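Local coordinates for protein RNase NGR3 (Nicotiana glutinosa, PDB 1VD3) that probably cleaves RNA as a secreted endoribonuclease of the RNase T2 family, and binds the nucleotide 2'-UMP in its active-site pocket, at residues F11-Q16 / K121-L126; E38-H43 / H171-V176. All blocks are in the same frame, centred on the assembly; numbering follows the deposited sequence.

Interaction 1. Residues F11-Q16 / K121-L126; sequences FYFVQQ and KKSNLL
Q15 and S123 meet where the central antiparallel sheet of the RNase T2 fold packs against its helices, at the break between helix 109-123 and helix 125-131. The buried side is compact. With CG anti to the carbonyl carbon (chi1 -64°) and the chain extended beyond it, the Q15 amide stands out from strand 10-16 and is gripped at both ends. NE2 donates to S123 OG over 2.8 Å, a bond bent to 146° with the hydroxyl tilted out of the amide plane; the same hydroxyl is hydrogen-bonded to backbone carbonyls of F119 and R120, one turn back in its helix. L125, coming from the opposite direction, sets CD1 3.4 Å from Q15 NE2. Shortening Q15 to an alanine is likely to leave the S123 hydroxyl without this donor and a gap beside L125 CD1. On the outer side the contact fades toward the exposed lysines K121 and K122, and the positive phi of N124 marks the helix break. There a single water closes the join, donating to Q15 OE1 at 2.8 Å and accepting from the backbone N of L125 at 3.1 Å.

Interaction 2. Residues E38-H43 / H171-V176; sequences EDFSIH and HQIYQV. With U2P (phosphoric acid mono-[2-(2,4-dioxo-3,4-dihydro-2H-pyrimidin-1-yl)-4-hydroxy-5-hydroxymethyl-tetrahydro-furan-3-yl] ester), chain B.
H43 and Q175 mark the nearest approach of the two backbones, 8.4 Å between CA atoms, where the chain directions of 40-43 and 173-176 diverge by 61° and strand 10-16, which pairs with both strands, lies between them. Two separate side-chain contacts span the distance. In the polar one, H43 carries CG anti to its own N (chi1 172°), which turns the ring toward Q175. Its ND1 donates to Q175 OE1 over 2.6 Å, nearly straight at 170°, with the oxygen in the ring plane although the amide itself is steeply inclined to the ring. Q175 NE2 is in turn bonded to E162 OE1, which would hold the amide oxygen on the histidine. The classic beta bulge of Y174 and Q175 opposite E162 lies right here. The apolar contact is looser: F40 CE2 rests 3.9 Å from V176 CG2, while I173 CD1 comes to the ring edge at 4.2 Å. With ND1 so tethered, H43 presents NE2 to phosphate oxygen O3P of the bound 2'-UMP at 2.9 Å. H96, K100 and H101 also hydrogen-bond the nucleotide, so the two conserved active-site segments of the RNase T2 family converge here, one supplying the probably catalytic H43, the other helix 91-102.

How the interactions relate
Strand 10-16 ties interaction 1 to interaction 2; the centres of the two interactions are about 9 Å apart. Its V14 O lies 2.7 Å from H43 N and its Q16 N 2.8 Å from S41 O, both probable hydrogen bonds of the antiparallel pairing. L125 of helix 125-131 belongs to both neighbourhoods, packing on the Q15 amide in interaction 1 and on F40 and V176 of interaction 2. R120 of helix 109-123 is touched by F13 and Q15 and forms a salt bridge with D39. In the nucleotide pocket, H43 hydrogen-bonds the phosphate and Y12 of 11-16 touches 2'-UMP, whereas the Q15 side chain stays about 6 Å from that of H43.

Interaction 1. Residues F11-Q16 / K121-L126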
ATOM      1  N   PHE A  11     -11.673  -4.981   3.054  1.00 13.95           N
ATOM      2  CA  PHE A  11     -10.667  -3.931   2.953  1.00 13.46           C
ATOM      3  C   PHE A  11      -9.711  -4.224   1.823  1.00 11.25           C
ATOM      4  O   PHE A  11      -9.336  -5.370   1.600  1.00 12.53           O
ATOM      5  CB  PHE A  11      -9.742  -3.862   4.174  1.00 11.44           C
ATOM      6  CG  PHE A  11     -10.372  -3.349   5.420  1.00 12.49           C
ATOM      7  CD1 PHE A  11     -10.846  -4.234   6.383  1.00 11.94           C
ATOM      8  CD2 PHE A  11     -10.387  -1.985   5.690  1.00 11.04           C
ATOM      9  CE1 PHE A  11     -11.319  -3.769   7.607  1.00 16.18           C
ATOM     10  CE2 PHE A  11     -10.861  -1.508   6.914  1.00 13.65           C
ATOM     11  CZ  PHE A  11     -11.325  -2.402   7.874  1.00 14.97           C
ATOM     12  N   TYR A  12      -9.297  -3.176   1.126  1.00 13.50           N
ATOM     13  CA  TYR A  12      -8.252  -3.324   0.134  1.00 11.64           C
ATOM     14  C   TYR A  12      -7.064  -2.845   0.974  1.00 13.26           C
ATOM     15  O   TYR A  12      -7.126  -1.755   1.546  1.00 13.30           O
ATOM     16  CB  TYR A  12      -8.435  -2.348  -1.023  1.00 13.00           C
ATOM     17  CG  TYR A  12      -9.156  -2.913  -2.216  1.00 11.60           C
ATOM     18  CD1 TYR A  12     -10.098  -2.150  -2.906  1.00 13.10           C
ATOM     19  CD2 TYR A  12      -8.874  -4.197  -2.681  1.00 12.25           C
ATOM     20  CE1 TYR A  12     -10.739  -2.653  -4.029  1.00 14.04           C
ATOM     21  CE2 TYR A  12      -9.512  -4.708  -3.806  1.00 10.15           C
ATOM     22  CZ  TYR A  12     -10.442  -3.928  -4.472  1.00 13.39           C
ATOM     23  OH  TYR A  12     -11.075  -4.428  -5.590  1.00 15.81           O
ATOM     24  N   PHE A  13      -6.024  -3.662   1.110  1.00 10.58           N
ATOM     25  CA  PHE A  13      -4.837  -3.223   1.835  1.00 10.93           C
ATOM     26  C   PHE A  13      -3.866  -2.922   0.699  1.00 12.20           C
ATOM     27  O   PHE A  13      -3.451  -3.821  -0.043  1.00 11.59           O
ATOM     28  CB  PHE A  13      -4.285  -4.313   2.764  1.00 11.57           C
ATOM     29  CG  PHE A  13      -2.981  -3.934   3.424  1.00 10.75           C
ATOM     30  CD1 PHE A  13      -2.858  -2.726   4.111  1.00 10.94           C
ATOM     31  CD2 PHE A  13      -1.878  -4.776   3.347  1.00  9.56           C
ATOM     32  CE1 PHE A  13      -1.655  -2.363   4.711  1.00 12.84           C
ATOM     33  CE2 PHE A  13      -0.667  -4.422   3.945  1.00 12.13           C
ATOM     34  CZ  PHE A  13      -0.557  -3.214   4.627  1.00 13.71           C
ATOM     35  N   VAL A  14      -3.540  -1.644   0.552  1.00  8.99           N
ATOM     36  CA  VAL A  14      -2.691  -1.179  -0.531  1.00 11.46           C
ATOM     37  C   VAL A  14      -1.293  -0.765  -0.098  1.00 11.09           C
ATOM     38  O   VAL A  14      -1.120   0.113   0.751  1.00 11.79           O
ATOM     39  CB  VAL A  14      -3.353   0.025  -1.252  1.00 13.22           C
ATOM     40  CG1 VAL A  14      -2.627   0.325  -2.558  1.00  9.31           C
ATOM     41  CG2 VAL A  14      -4.843  -0.259  -1.492  1.00 11.12           C
ATOM     42  N   GLN A  15      -0.301  -1.409  -0.699  1.00 11.54           N
ATOM     43  CA  GLN A  15       1.089  -1.111  -0.421  1.00 12.04           C
ATOM     44  C   GLN A  15       1.698  -0.623  -1.721  1.00 14.94           C
ATOM     45  O   GLN A  15       1.181  -0.905  -2.805  1.00 13.87           O
ATOM     46  CB  GLN A  15       1.829  -2.370   0.035  1.00 14.19           C
ATOM     47  CG  GLN A  15       1.320  -2.946   1.346  1.00 14.53           C
ATOM     48  CD  GLN A  15       2.086  -4.184   1.759  1.00 17.37           C
ATOM     49  OE1 GLN A  15       3.238  -4.101   2.190  1.00 16.76           O
ATOM     50  NE2 GLN A  15       1.454  -5.343   1.615  1.00 14.98           N
ATOM     51  N   GLN A  16       2.787   0.123  -1.629  1.00 14.97           N
ATOM     52  CA  GLN A  16       3.422   0.561  -2.854  1.00 17.09           C
ATOM     53  C   GLN A  16       4.926   0.435  -2.779  1.00 18.87           C
ATOM     54  O   GLN A  16       5.505   0.293  -1.696  1.00 16.53           O
ATOM     55  CB  GLN A  16       3.025   1.992  -3.217  1.00 23.18           C
ATOM     56  CG  GLN A  16       3.567   3.091  -2.350  1.00 26.91           C
ATOM     57  CD  GLN A  16       3.503   4.440  -3.063  1.00 30.40           C
ATOM     58  OE1 GLN A  16       2.546   4.730  -3.786  1.00 30.01           O
ATOM     59  NE2 GLN A  16       4.515   5.267  -2.856  1.00 25.50           N
ATOM     60  N   LYS A 121       3.554  -6.124   7.693  1.00 18.14           N
ATOM     61  CA  LYS A 121       4.533  -7.087   8.184  1.00 20.77           C
ATOM     62  C   LYS A 121       4.144  -8.515   7.814  1.00 19.35           C
ATOM     63  O   LYS A 121       4.978  -9.298   7.366  1.00 21.80           O
ATOM     64  CB  LYS A 121       4.682  -6.960   9.704  1.00 24.75           C
ATOM     65  CG  LYS A 121       5.209  -5.608  10.162  1.00 32.70           C
ATOM     66  CD  LYS A 121       5.348  -5.541  11.681  1.00 39.37           C
ATOM     67  CE  LYS A 121       5.972  -4.222  12.130  1.00 41.60           C
ATOM     68  NZ  LYS A 121       5.144  -3.037  11.749  1.00 44.68           N
ATOM     69  N   LYS A 122       2.873  -8.850   7.999  1.00 21.43           N
ATOM     70  CA  LYS A 122       2.389 -10.186   7.680  1.00 22.08           C
ATOM     71  C   LYS A 122       2.537 -10.512   6.197  1.00 24.62           C
ATOM     72  O   LYS A 122       2.947 -11.620   5.842  1.00 23.96           O
ATOM     73  CB  LYS A 122       0.923 -10.328   8.090  1.00 26.38           C
ATOM     74  CG  LYS A 122       0.683 -10.229   9.586  1.00 34.64           C
ATOM     75  CD  LYS A 122      -0.804 -10.262   9.907  1.00 38.62           C
ATOM     76  CE  LYS A 122      -1.054 -10.098  11.397  1.00 41.58           C
ATOM     77  NZ  LYS A 122      -2.508 -10.053  11.717  1.00 43.86           N
ATOM     78  N   SER A 123       2.210  -9.553   5.331  1.00 19.57           N
ATOM     79  CA  SER A 123       2.306  -9.785   3.894  1.00 19.13           C
ATOM     80  C   SER A 123       3.755 -10.006   3.472  1.00 20.24           C
ATOM     81  O   SER A 123       4.014 -10.682   2.484  1.00 14.69           O
ATOM     82  CB  SER A 123       1.681  -8.627   3.109  1.00 15.75           C
ATOM     83  OG  SER A 123       2.390  -7.422   3.301  1.00 17.72           O
ATOM     84  N   ASN A 124       4.687  -9.415   4.215  1.00 21.81           N
ATOM     85  CA  ASN A 124       6.120  -9.604   3.972  1.00 22.34           C
ATOM     86  C   ASN A 124       6.459  -9.701   2.481  1.00 21.10           C
ATOM     87  O   ASN A 124       7.129 -10.642   2.048  1.00 19.50           O
ATOM     88  CB  ASN A 124       6.538 -10.891   4.699  1.00 25.93           C
ATOM     89  CG  ASN A 124       8.025 -10.971   4.961  1.00 30.22           C
ATOM     90  OD1 ASN A 124       8.646  -9.999   5.389  1.00 32.74           O
ATOM     91  ND2 ASN A 124       8.601 -12.147   4.731  1.00 34.97           N
ATOM     92  N   LEU A 125       6.018  -8.717   1.702  1.00 17.56           N
ATOM     93  CA  LEU A 125       6.231  -8.725   0.256  1.00 16.74           C
ATOM     94  C   LEU A 125       7.676  -8.808  -0.231  1.00 17.26           C
ATOM     95  O   LEU A 125       7.997  -9.634  -1.086  1.00 14.94           O
ATOM     96  CB  LEU A 125       5.566  -7.501  -0.380  1.00 15.65           C
ATOM     97  CG  LEU A 125       4.057  -7.316  -0.170  1.00 16.54           C
ATOM     98  CD1 LEU A 125       3.598  -6.095  -0.949  1.00 13.51           C
ATOM     99  CD2 LEU A 125       3.296  -8.556  -0.627  1.00 16.06           C
ATOM    100  N   LEU A 126       8.534  -7.942   0.291  1.00 18.77           N
ATOM    101  CA  LEU A 126       9.936  -7.916  -0.121  1.00 22.93           C
ATOM    102  C   LEU A 126      10.601  -9.279   0.026  1.00 22.98           C
ATOM    103  O   LEU A 126      11.240  -9.776  -0.904  1.00 21.08           O
ATOM    104  CB  LEU A 126      10.705  -6.878   0.701  1.00 23.57           C
ATOM    105  CG  LEU A 126      12.132  -6.552   0.253  1.00 25.10           C
ATOM    106  CD1 LEU A 126      12.109  -5.934  -1.139  1.00 21.27           C
ATOM    107  CD2 LEU A 126      12.768  -5.588   1.247  1.00 28.02           C
TER
HETATM  108  O   HOH W   1       5.191  -5.994   2.916  1.00 18.68           O

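Interaction 2. Residues E38-H43 / H171-V176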
ATOM      1  N   GLU A  38      14.297   0.728   1.240  1.00 30.88           N
ATOM      2  CA  GLU A  38      13.999   0.068  -0.018  1.00 31.21           C
ATOM      3  C   GLU A  38      13.151  -1.134   0.368  1.00 28.50           C
ATOM      4  O   GLU A  38      13.642  -2.257   0.471  1.00 26.16           O
ATOM      5  CB  GLU A  38      15.282  -0.389  -0.721  1.00 34.91           C
ATOM      6  CG  GLU A  38      15.023  -1.245  -1.958  1.00 42.24           C
ATOM      7  CD  GLU A  38      16.270  -1.480  -2.794  1.00 45.79           C
ATOM      8  OE1 GLU A  38      16.780  -0.506  -3.385  1.00 49.19           O
ATOM      9  OE2 GLU A  38      16.742  -2.636  -2.860  1.00 48.72           O
ATOM     10  N   ASP A  39      11.870  -0.875   0.607  1.00 23.17           N
ATOM     11  CA  ASP A  39      10.934  -1.912   1.008  1.00 22.05           C
ATOM     12  C   ASP A  39       9.548  -1.382   0.664  1.00 19.62           C
ATOM     13  O   ASP A  39       9.376  -0.177   0.447  1.00 15.88           O
ATOM     14  CB  ASP A  39      11.063  -2.153   2.520  1.00 23.48           C
ATOM     15  CG  ASP A  39      10.219  -3.318   3.017  1.00 28.78           C
ATOM     16  OD1 ASP A  39       9.688  -4.094   2.195  1.00 27.25           O
ATOM     17  OD2 ASP A  39      10.101  -3.465   4.254  1.00 33.40           O
ATOM     18  N   PHE A  40       8.567  -2.275   0.590  1.00 19.11           N
ATOM     19  CA  PHE A  40       7.214  -1.842   0.285  1.00 17.43           C
ATOM     20  C   PHE A  40       6.681  -1.057   1.467  1.00 17.06           C
ATOM     21  O   PHE A  40       6.898  -1.429   2.619  1.00 15.94           O
ATOM     22  CB  PHE A  40       6.306  -3.039  -0.001  1.00 16.24           C
ATOM     23  CG  PHE A  40       6.578  -3.694  -1.321  1.00 18.61           C
ATOM     24  CD1 PHE A  40       7.620  -4.603  -1.462  1.00 17.38           C
ATOM     25  CD2 PHE A  40       5.820  -3.362  -2.441  1.00 16.36           C
ATOM     26  CE1 PHE A  40       7.906  -5.170  -2.699  1.00 20.08           C
ATOM     27  CE2 PHE A  40       6.098  -3.922  -3.680  1.00 17.04           C
ATOM     28  CZ  PHE A  40       7.144  -4.827  -3.811  1.00 20.75           C
ATOM     29  N   SER A  41       5.995   0.038   1.166  1.00 16.44           N
ATOM     30  CA  SER A  41       5.419   0.898   2.184  1.00 15.98           C
ATOM     31  C   SER A  41       3.902   0.842   2.091  1.00 15.35           C
ATOM     32  O   SER A  41       3.345   0.369   1.105  1.00 14.30           O
ATOM     33  CB  SER A  41       5.880   2.336   1.973  1.00 17.83           C
ATOM     34  OG  SER A  41       5.395   2.827   0.737  1.00 23.72           O
ATOM     35  N   ILE A  42       3.236   1.338   3.121  1.00 15.77           N
ATOM     36  CA  ILE A  42       1.779   1.341   3.143  1.00 13.35           C
ATOM     37  C   ILE A  42       1.221   2.567   2.432  1.00 13.61           C
ATOM     38  O   ILE A  42       1.718   3.677   2.620  1.00 14.39           O
ATOM     39  CB  ILE A  42       1.258   1.366   4.601  1.00 13.50           C
ATOM     40  CG1 ILE A  42       1.700   0.095   5.333  1.00 13.12           C
ATOM     41  CG2 ILE A  42      -0.267   1.521   4.617  1.00 11.63           C
ATOM     42  CD1 ILE A  42       1.650   0.211   6.844  1.00 13.70           C
ATOM     43  N   HIS A  43       0.211   2.367   1.589  1.00 12.85           N
ATOM     44  CA  HIS A  43      -0.451   3.506   0.954  1.00 13.93           C
ATOM     45  C   HIS A  43      -1.688   3.702   1.824  1.00 13.38           C
ATOM     46  O   HIS A  43      -1.947   4.801   2.312  1.00 13.26           O
ATOM     47  CB  HIS A  43      -0.871   3.215  -0.500  1.00 13.26           C
ATOM     48  CG  HIS A  43      -1.717   4.296  -1.113  1.00 19.90           C
ATOM     49  ND1 HIS A  43      -1.794   4.500  -2.475  1.00 25.83           N
ATOM     50  CD2 HIS A  43      -2.532   5.224  -0.551  1.00 23.57           C
ATOM     51  CE1 HIS A  43      -2.616   5.505  -2.725  1.00 27.54           C
ATOM     52  NE2 HIS A  43      -3.078   5.961  -1.574  1.00 23.86           N
ATOM     53  N   HIS A 171       7.640  -0.386 -17.755  1.00 21.50           N
ATOM     54  CA  HIS A 171       6.441  -0.635 -16.964  1.00 20.94           C
ATOM     55  C   HIS A 171       6.990  -1.259 -15.682  1.00 20.04           C
ATOM     56  O   HIS A 171       7.752  -2.221 -15.734  1.00 22.62           O
ATOM     57  CB  HIS A 171       5.525  -1.602 -17.706  1.00 20.40           C
ATOM     58  CG  HIS A 171       5.085  -1.093 -19.041  1.00 25.13           C
ATOM     59  ND1 HIS A 171       4.030  -0.219 -19.194  1.00 26.55           N
ATOM     60  CD2 HIS A 171       5.599  -1.283 -20.279  1.00 26.42           C
ATOM     61  CE1 HIS A 171       3.913   0.108 -20.468  1.00 29.19           C
ATOM     62  NE2 HIS A 171       4.853  -0.524 -21.148  1.00 29.88           N
ATOM     63  N   GLN A 172       6.606  -0.706 -14.539  1.00 17.44           N
ATOM     64  CA  GLN A 172       7.124  -1.175 -13.262  1.00 17.32           C
ATOM     65  C   GLN A 172       6.042  -1.481 -12.238  1.00 17.48           C
ATOM     66  O   GLN A 172       4.947  -0.918 -12.292  1.00 14.07           O
ATOM     67  CB  GLN A 172       8.051  -0.099 -12.697  1.00 18.09           C
ATOM     68  CG  GLN A 172       7.357   1.251 -12.590  1.00 22.35           C
ATOM     69  CD  GLN A 172       8.289   2.406 -12.258  1.00 24.04           C
ATOM     70  OE1 GLN A 172       7.836   3.527 -12.026  1.00 25.16           O
ATOM     71  NE2 GLN A 172       9.590   2.142 -12.239  1.00 19.00           N
ATOM     72  N   ILE A 173       6.354  -2.380 -11.310  1.00 15.39           N
ATOM     73  CA  ILE A 173       5.407  -2.706 -10.255  1.00 17.29           C
ATOM     74  C   ILE A 173       5.285  -1.426  -9.428  1.00 16.35           C
ATOM     75  O   ILE A 173       6.285  -0.883  -8.958  1.00 16.92           O
ATOM     76  CB  ILE A 173       5.917  -3.874  -9.374  1.00 17.97           C
ATOM     77  CG1 ILE A 173       4.946  -4.106  -8.212  1.00 15.79           C
ATOM     78  CG2 ILE A 173       7.313  -3.570  -8.847  1.00 17.85           C
ATOM     79  CD1 ILE A 173       5.181  -5.399  -7.464  1.00 17.80           C
ATOM     80  N   TYR A 174       4.060  -0.931  -9.274  1.00 15.68           N
ATOM     81  CA  TYR A 174       3.829   0.304  -8.534  1.00 14.70           C
ATOM     82  C   TYR A 174       3.132   0.054  -7.204  1.00 14.76           C
ATOM     83  O   TYR A 174       3.630   0.463  -6.155  1.00 14.80           O
ATOM     84  CB  TYR A 174       3.014   1.271  -9.400  1.00 15.76           C
ATOM     85  CG  TYR A 174       2.569   2.547  -8.708  1.00 18.65           C
ATOM     86  CD1 TYR A 174       3.488   3.389  -8.075  1.00 21.08           C
ATOM     87  CD2 TYR A 174       1.224   2.919  -8.703  1.00 18.22           C
ATOM     88  CE1 TYR A 174       3.071   4.571  -7.454  1.00 25.43           C
ATOM     89  CE2 TYR A 174       0.799   4.093  -8.090  1.00 20.84           C
ATOM     90  CZ  TYR A 174       1.720   4.913  -7.468  1.00 23.61           C
ATOM     91  OH  TYR A 174       1.285   6.067  -6.860  1.00 24.18           O
ATOM     92  N   GLN A 175       1.976  -0.607  -7.242  1.00 12.77           N
ATOM     93  CA  GLN A 175       1.258  -0.906  -6.010  1.00 13.62           C
ATOM     94  C   GLN A 175       0.762  -2.345  -5.969  1.00 13.07           C
ATOM     95  O   GLN A 175       0.528  -2.970  -7.003  1.00 14.77           O
ATOM     96  CB  GLN A 175       0.095   0.076  -5.813  1.00 13.72           C
ATOM     97  CG  GLN A 175       0.586   1.493  -5.527  1.00 14.78           C
ATOM     98  CD  GLN A 175      -0.507   2.440  -5.074  1.00 14.42           C
ATOM     99  OE1 GLN A 175      -0.300   3.246  -4.170  1.00 16.07           O
ATOM    100  NE2 GLN A 175      -1.672   2.358  -5.709  1.00 11.37           N
ATOM    101  N   VAL A 176       0.628  -2.874  -4.760  1.00 13.57           N
ATOM    102  CA  VAL A 176       0.167  -4.241  -4.575  1.00 10.91           C
ATOM    103  C   VAL A 176      -1.071  -4.228  -3.700  1.00 11.83           C
ATOM    104  O   VAL A 176      -1.047  -3.704  -2.585  1.00 12.22           O
ATOM    105  CB  VAL A 176       1.247  -5.114  -3.898  1.00 11.50           C
ATOM    106  CG1 VAL A 176       0.716  -6.529  -3.691  1.00 13.27           C
ATOM    107  CG2 VAL A 176       2.504  -5.143  -4.762  1.00 11.86           C
TER
HETATM  108  O5' U2P B 214      -5.498   6.271  -8.106  1.00 47.66           O
HETATM  109  C5' U2P B 214      -6.831   6.320  -7.539  1.00 37.50           C
HETATM  110  C4' U2P B 214      -6.790   6.993  -6.160  1.00 34.84           C
HETATM  111  O4' U2P B 214      -8.177   7.010  -5.575  1.00 32.96           O
HETATM  112  C1' U2P B 214      -8.353   6.287  -4.251  1.00 31.77           C
HETATM  113  N1  U2P B 214      -9.271   5.066  -4.254  1.00 28.14           N
HETATM  114  C6  U2P B 214      -9.177   4.296  -5.388  1.00 24.92           C
HETATM  115  C5  U2P B 214      -9.762   3.006  -5.479  1.00 27.00           C
HETATM  116  C4  U2P B 214     -10.535   2.509  -4.319  1.00 24.74           C
HETATM  117  O4  U2P B 214     -10.987   1.370  -4.272  1.00 24.13           O
HETATM  118  N3  U2P B 214     -10.718   3.443  -3.250  1.00 23.63           N
HETATM  119  C2  U2P B 214     -10.143   4.733  -3.161  1.00 23.96           C
HETATM  120  O2  U2P B 214     -10.398   5.453  -2.218  1.00 28.27           O
HETATM  121  C2' U2P B 214      -6.879   6.215  -3.795  1.00 32.50           C
HETATM  122  O2' U2P B 214      -6.439   7.437  -3.131  1.00 32.98           O
HETATM  123  P   U2P B 214      -6.727   7.872  -1.646  1.00 21.39           P
HETATM  124  O1P U2P B 214      -6.499   9.117  -0.959  1.00 27.21           O
HETATM  125  O2P U2P B 214      -7.957   7.170  -1.167  1.00 29.26           O
HETATM  126  O3P U2P B 214      -5.674   7.141  -0.962  1.00 25.63           O
HETATM  127  C3' U2P B 214      -6.076   6.116  -5.103  1.00 32.12           C
HETATM  128  O3' U2P B 214      -4.718   6.631  -4.848  1.00 31.16           O